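PDB 5Y6I: transcriptional regulator KdgR from Pseudomonas aeruginosa, which probably binds DNA and controls transcription as an IclR-family regulator, with an N-terminal winged helix-turn-helix domain and a C-terminal GAF-like domain. Local coordinates for residues P34-L38 with N72-L76; E110-L114 with T135-Q139; R196-A200 with A211-P215. The contacts are given in a common frame with arbitrary orientation. Residues are numbered along the deposited sequence.

Contact 1 of 3, residues P34-L38 with N72-L76; sequences PATSL and NHYSL
Two extended backbone pieces can be tied by a single beta bridge, and residues 34-38 with 72-76 do so at Thr36 and Tyr74, an antiparallel hydrogen-bonded pair with CA atoms 5.1 Å apart. Pro34 starts the segment with its CB directed away, but Pro34 O comes to 2.9 Å from Ser75 CB. At Ala35 the chain is fully extended (phi/psi -150/143); Ala35 CA makes a CA-H...O contact of 3.3 Å with Tyr74 O, and Ala35 CB lies 3.6 Å from His73 CB. Thr36, likewise extended (-144/151), donates its N-H to Tyr74 O, N to O 2.8 Å, and accepts the Tyr74 N-H on its O, also at 2.8 Å and nearly linear. Strands 65-67 and 74-76, linked through Ser75 and Val66, form the wing of a winged helix-turn-helix domain; the bridge adds the loop after helix 18-31 along the other edge of 74-76. With chi1 t, Thr36 brings its OG1 to Ser37 O, a hydrogen bond of 3.1 Å. Ser37, chi1 p, stands at the N-cap of helix 38-45, its OG making a weak hydrogen bond to Arg40 N. Leu38 N lies at the edge of the Tyr74 ring, 4.4 Å from Tyr74 CE2, with Leu38 CB 4.5 Å from the same atom; that ring, on an m rotamer, continues inward to Leu56 and Ile60 of helix 49-61.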
# COMPACT_ATOMS: atom_id res chain seq x y z
N PRO A 34 1.05 -8.04 -17.07
CA PRO A 34 -0.40 -8.02 -17.18
C PRO A 34 -0.99 -9.16 -17.94
O PRO A 34 -2.12 -9.52 -17.67
CB PRO A 34 -0.58 -6.76 -18.00
CG PRO A 34 0.63 -6.68 -18.84
CD PRO A 34 1.75 -7.25 -18.03
N ALA A 35 -0.26 -9.72 -18.87
CA ALA A 35 -0.85 -10.81 -19.65
C ALA A 35 0.25 -11.76 -20.07
O ALA A 35 1.36 -11.32 -20.39
CB ALA A 35 -1.59 -10.27 -20.88
N THR A 36 -0.04 -13.06 -20.09
CA THR A 36 1.01 -14.02 -20.42
C THR A 36 0.44 -15.19 -21.23
O THR A 36 -0.74 -15.54 -21.12
CB THR A 36 1.75 -14.51 -19.14
OG1 THR A 36 2.84 -15.37 -19.51
CG2 THR A 36 0.83 -15.24 -18.16
N SER A 37 1.29 -15.76 -22.08
CA SER A 37 0.97 -17.01 -22.77
C SER A 37 1.41 -18.21 -21.94
O SER A 37 2.12 -18.07 -20.95
CB SER A 37 1.63 -17.06 -24.15
OG SER A 37 2.97 -17.52 -24.04
N LEU A 38 0.97 -19.41 -22.35
CA LEU A 38 1.27 -20.61 -21.58
C LEU A 38 2.76 -20.90 -21.55
O LEU A 38 3.34 -21.11 -20.48
CB LEU A 38 0.50 -21.81 -22.13
CG LEU A 38 0.93 -23.14 -21.49
CD1 LEU A 38 0.37 -23.20 -20.08
CD2 LEU A 38 0.44 -24.34 -22.30
N ASN A 72 -6.49 -14.43 -25.82
CA ASN A 72 -6.28 -15.70 -25.13
C ASN A 72 -5.19 -15.61 -24.07
O ASN A 72 -4.77 -16.64 -23.55
CB ASN A 72 -5.93 -16.83 -26.10
CG ASN A 72 -7.14 -17.37 -26.80
OD1 ASN A 72 -8.24 -17.38 -26.25
ND2 ASN A 72 -6.96 -17.82 -28.04
N HIS A 73 -4.74 -14.41 -23.73
CA HIS A 73 -3.68 -14.28 -22.75
C HIS A 73 -4.23 -14.51 -21.35
O HIS A 73 -5.40 -14.23 -21.08
CB HIS A 73 -3.02 -12.91 -22.84
CG HIS A 73 -2.07 -12.77 -23.99
ND1 HIS A 73 -2.05 -11.66 -24.81
CD2 HIS A 73 -1.09 -13.59 -24.44
CE1 HIS A 73 -1.12 -11.80 -25.73
NE2 HIS A 73 -0.52 -12.97 -25.53
N TYR A 74 -3.36 -15.01 -20.47
CA TYR A 74 -3.70 -15.27 -19.08
C TYR A 74 -3.29 -14.09 -18.21
O TYR A 74 -2.21 -13.52 -18.40
CB TYR A 74 -3.02 -16.54 -18.56
CG TYR A 74 -3.48 -17.79 -19.26
CD1 TYR A 74 -4.72 -18.37 -18.94
CD2 TYR A 74 -2.72 -18.38 -20.25
CE1 TYR A 74 -5.15 -19.53 -19.59
CE2 TYR A 74 -3.15 -19.53 -20.91
CZ TYR A 74 -4.36 -20.09 -20.58
OH TYR A 74 -4.75 -21.22 -21.26
N SER A 75 -4.14 -13.74 -17.26
CA SER A 75 -3.84 -12.66 -16.34
C SER A 75 -4.51 -12.94 -15.00
O SER A 75 -5.22 -13.93 -14.84
CB SER A 75 -4.30 -11.32 -16.92
OG SER A 75 -5.62 -11.46 -17.44
N LEU A 76 -4.29 -12.05 -14.05
CA LEU A 76 -4.83 -12.26 -12.72
C LEU A 76 -6.31 -11.97 -12.70
O LEU A 76 -6.78 -11.02 -13.34
CB LEU A 76 -4.11 -11.40 -11.70
CG LEU A 76 -2.62 -11.72 -11.60
CD1 LEU A 76 -1.83 -10.53 -11.06
CD2 LEU A 76 -2.45 -12.93 -10.71

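Contact 2 of 3, residues E110-L114 with T135-Q139; sequences ETCFL and TVVTQ
Residues 110-114 enter strand 111-118, while residues 135-139 run extended, without regular strand pairing, through the long loop between strand 121-128 and helix 150-158. Here the loop passes over one face of the antiparallel sheet of the IclR C-terminal domain, a GAF-like fold, and illustrates how an irregular connection can be fastened to a sheet by side chains, with no backbone bridge. Phi/psi values lie in the beta region throughout both segments, for example -70/121 at Thr111 and -140/157 at Phe113 in the strand, -142/153 at Thr135 and -126/149 at Gln139 in the loop. Thr111 and Val137 are CA neighbours at 6.3 Å, Phe113 and Thr138 at 7.5 Å, so the separation is wider than that of paired strands.

Thr111 and Phe113 direct their CA-to-CB bonds toward the loop; Cys112 and Leu114 are out of its reach and pack on helix 93-108 instead. With chi1 m, Thr111 places OG1 to donate a hydrogen bond to Val136 O at 3.2 Å, and Thr111 OG1 is also hydrogen-bonded to Ala130 N, its stronger partner. Thr111 OG1 also lies 4.1 Å from Val137 CG1. Two residues along the strand, Phe113 takes chi1 p with chi2 near 101° and continues the packing onto Val124, Val127 and Leu144. Thr138, chi1 m, likewise points its CB toward the strand and meets Val124. The Thr138 hydroxyl sits over one face of the Phe113 ring, with Thr138 OG1 3.8 Å from Phe113 CE2.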
# COMPACT_ATOMS: atom_id res chain seq x y z
N GLU A 110 23.78 -1.42 20.18
CA GLU A 110 23.60 0.02 20.13
C GLU A 110 22.11 0.31 20.06
O GLU A 110 21.32 -0.52 19.58
CB GLU A 110 24.34 0.65 18.92
CG GLU A 110 25.77 0.15 18.75
CD GLU A 110 26.80 1.17 19.27
OE1 GLU A 110 26.38 2.05 20.05
OE2 GLU A 110 28.01 1.07 18.94
N THR A 111 21.71 1.47 20.57
CA THR A 111 20.29 1.81 20.59
C THR A 111 19.80 2.07 19.17
O THR A 111 20.33 2.94 18.47
CB THR A 111 20.05 3.02 21.49
OG1 THR A 111 20.53 2.70 22.80
CG2 THR A 111 18.56 3.33 21.60
N CYS A 112 18.80 1.30 18.73
CA CYS A 112 18.14 1.49 17.44
C CYS A 112 16.71 1.94 17.68
O CYS A 112 16.08 1.54 18.67
CB CYS A 112 18.12 0.20 16.61
SG CYS A 112 19.72 -0.64 16.51
N PHE A 113 16.20 2.80 16.79
CA PHE A 113 14.84 3.30 16.93
C PHE A 113 14.14 3.38 15.57
O PHE A 113 14.78 3.42 14.51
CB PHE A 113 14.79 4.67 17.64
CG PHE A 113 15.61 5.78 16.98
CD1 PHE A 113 15.00 6.74 16.19
CD2 PHE A 113 16.97 5.91 17.25
CE1 PHE A 113 15.76 7.79 15.63
CE2 PHE A 113 17.73 6.95 16.70
CZ PHE A 113 17.13 7.89 15.90
N LEU A 114 12.81 3.37 15.62
CA LEU A 114 11.98 3.53 14.44
C LEU A 114 11.21 4.84 14.56
O LEU A 114 10.62 5.13 15.61
CB LEU A 114 11.01 2.36 14.27
CG LEU A 114 10.33 2.22 12.89
CD1 LEU A 114 11.32 1.72 11.85
CD2 LEU A 114 9.15 1.28 12.99
N THR A 135 23.92 4.32 28.92
CA THR A 135 23.78 4.48 27.47
C THR A 135 22.89 5.67 27.16
O THR A 135 22.00 6.03 27.93
CB THR A 135 23.18 3.26 26.76
OG1 THR A 135 21.75 3.28 26.90
CG2 THR A 135 23.72 1.95 27.36
N VAL A 136 23.13 6.26 26.00
CA VAL A 136 22.28 7.31 25.45
C VAL A 136 21.14 6.67 24.69
O VAL A 136 21.27 5.57 24.13
CB VAL A 136 23.07 8.26 24.53
CG1 VAL A 136 24.12 9.03 25.28
CG2 VAL A 136 23.65 7.46 23.40
N VAL A 137 20.02 7.39 24.62
CA VAL A 137 18.79 6.88 24.04
C VAL A 137 18.02 8.03 23.41
O VAL A 137 18.19 9.20 23.77
CB VAL A 137 17.93 6.17 25.12
CG1 VAL A 137 18.65 4.96 25.68
CG2 VAL A 137 17.60 7.12 26.28
N THR A 138 17.21 7.71 22.42
CA THR A 138 16.03 8.52 22.20
C THR A 138 14.91 7.90 23.03
O THR A 138 15.07 6.82 23.60
CB THR A 138 15.69 8.59 20.72
OG1 THR A 138 16.90 8.76 19.97
CG2 THR A 138 14.78 9.76 20.43
N GLN A 139 13.79 8.59 23.14
CA GLN A 139 12.65 7.95 23.77
C GLN A 139 11.44 8.02 22.85
O GLN A 139 11.30 8.91 22.02
CB GLN A 139 12.37 8.57 25.14
CG GLN A 139 11.77 9.93 25.13
CD GLN A 139 11.86 10.55 26.51
OE1 GLN A 139 12.92 11.02 26.92
NE2 GLN A 139 10.75 10.52 27.24

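Contact 3 of 3, residues R196-A200 with A211-P215; sequences RGLHA and ALSAP
An antiparallel beta ladder joins the two strands of a hairpin here, at the 199-202 edge of the sheet in the C-terminal domain. The touching parts, Gly197 to Ala200 and Ala211 to Pro215, run 165° apart end to end, close to antiparallel. Gly197, the first residue past helix 183-196, has positive phi (80/-4) and turns the chain into the extended Leu198; Gly197 O lies 3.2 Å from Pro215 CD. His199 and Ser213 form the hydrogen-bonded pair: His199 N to Ser213 O is 2.8 Å, Ser213 N to His199 O 2.9 Å. Ala200 and Leu212 follow as a non-hydrogen-bonded pair, CA atoms 4.5 Å apart, where Leu212 (chi1 t, chi2 p) brings CD1 to 3.6 Å from Ala200 CB. Leu198 CB likewise touches Ala214 CB at 4.1 Å. The two faces of the ladder meet different helices. Leu198, Leu212 and Ala214 pack on helix 244-258; on the other face His199 reaches Leu153 and helix 183-196, while Ser213 OG hydrogen-bonds Ser150 OG at helix 150-158.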
# COMPACT_ATOMS: atom_id res chain seq x y z
N ARG A 196 23.07 6.93 -1.93
CA ARG A 196 23.72 6.07 -0.94
C ARG A 196 22.74 5.27 -0.10
O ARG A 196 23.14 4.25 0.47
CB ARG A 196 24.60 6.92 0.00
CG ARG A 196 25.72 7.65 -0.69
CD ARG A 196 26.62 8.40 0.29
NE ARG A 196 26.41 9.85 0.26
CZ ARG A 196 25.87 10.56 1.25
NH1 ARG A 196 25.47 9.97 2.38
NH2 ARG A 196 25.74 11.88 1.11
N GLY A 197 21.50 5.73 0.03
CA GLY A 197 20.49 4.96 0.71
C GLY A 197 20.50 5.02 2.23
O GLY A 197 19.61 4.42 2.86
N LEU A 198 21.46 5.70 2.84
CA LEU A 198 21.43 5.96 4.28
C LEU A 198 22.13 7.28 4.54
O LEU A 198 22.63 7.95 3.62
CB LEU A 198 22.07 4.82 5.10
CG LEU A 198 23.48 4.24 4.90
CD1 LEU A 198 23.62 3.52 3.60
CD2 LEU A 198 24.58 5.29 5.01
N HIS A 199 22.20 7.66 5.82
CA HIS A 199 22.91 8.88 6.19
C HIS A 199 23.47 8.77 7.60
O HIS A 199 22.79 8.30 8.52
CB HIS A 199 22.00 10.10 6.11
CG HIS A 199 22.75 11.38 6.16
ND1 HIS A 199 23.64 11.75 5.17
CD2 HIS A 199 22.81 12.35 7.10
CE1 HIS A 199 24.19 12.91 5.49
NE2 HIS A 199 23.71 13.29 6.66
N ALA A 200 24.70 9.24 7.76
CA ALA A 200 25.39 9.33 9.04
C ALA A 200 25.50 10.78 9.49
O ALA A 200 25.61 11.70 8.68
CB ALA A 200 26.80 8.73 8.94
N ALA A 211 24.74 9.14 14.97
CA ALA A 211 23.59 8.38 14.52
C ALA A 211 23.81 7.88 13.10
O ALA A 211 24.73 8.29 12.40
CB ALA A 211 22.30 9.22 14.59
N LEU A 212 22.95 6.95 12.71
CA LEU A 212 22.96 6.37 11.38
C LEU A 212 21.52 6.03 11.05
O LEU A 212 20.79 5.56 11.93
CB LEU A 212 23.84 5.12 11.33
CG LEU A 212 24.28 4.59 9.97
CD1 LEU A 212 25.42 5.46 9.44
CD2 LEU A 212 24.71 3.13 10.07
N SER A 213 21.11 6.31 9.81
CA SER A 213 19.71 6.27 9.44
C SER A 213 19.53 5.74 8.03
O SER A 213 20.25 6.15 7.11
CB SER A 213 19.09 7.66 9.52
OG SER A 213 19.27 8.21 10.79
N ALA A 214 18.51 4.90 7.86
CA ALA A 214 18.10 4.36 6.57
C ALA A 214 16.59 4.33 6.51
O ALA A 214 15.92 4.22 7.55
CB ALA A 214 18.65 2.95 6.34
N PRO A 215 16.02 4.42 5.31
CA PRO A 215 14.56 4.43 5.17
C PRO A 215 13.97 3.05 4.93
O PRO A 215 14.61 2.15 4.38
CB PRO A 215 14.35 5.32 3.94
CG PRO A 215 15.58 5.04 3.09
CD PRO A 215 16.71 4.86 4.09

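In the fold
Contact 3 is the most buried, and contact 2, whose loop side is partly to fully exposed, shares its sheet: their centres lie about 15 Å apart, and strand 111-118 of contact 2 and strand 209-217 of contact 3 flank strand 223-232. Contact 1, partly buried, belongs to the helix-turn-helix domain, its centre about 49 Å and 41 Å from those of contacts 2 and 3. Contacts 1 and 3 each rest on a reciprocal pair of backbone hydrogen bonds, a lone bridge beside the wing but part of a longer ladder in the core; contact 2 relies on one side-chain-to-backbone hydrogen bond and a threonine packed over a phenylalanine ring. Contact 1 alone meets the second subunit, where Pro34 packs on its Ser90.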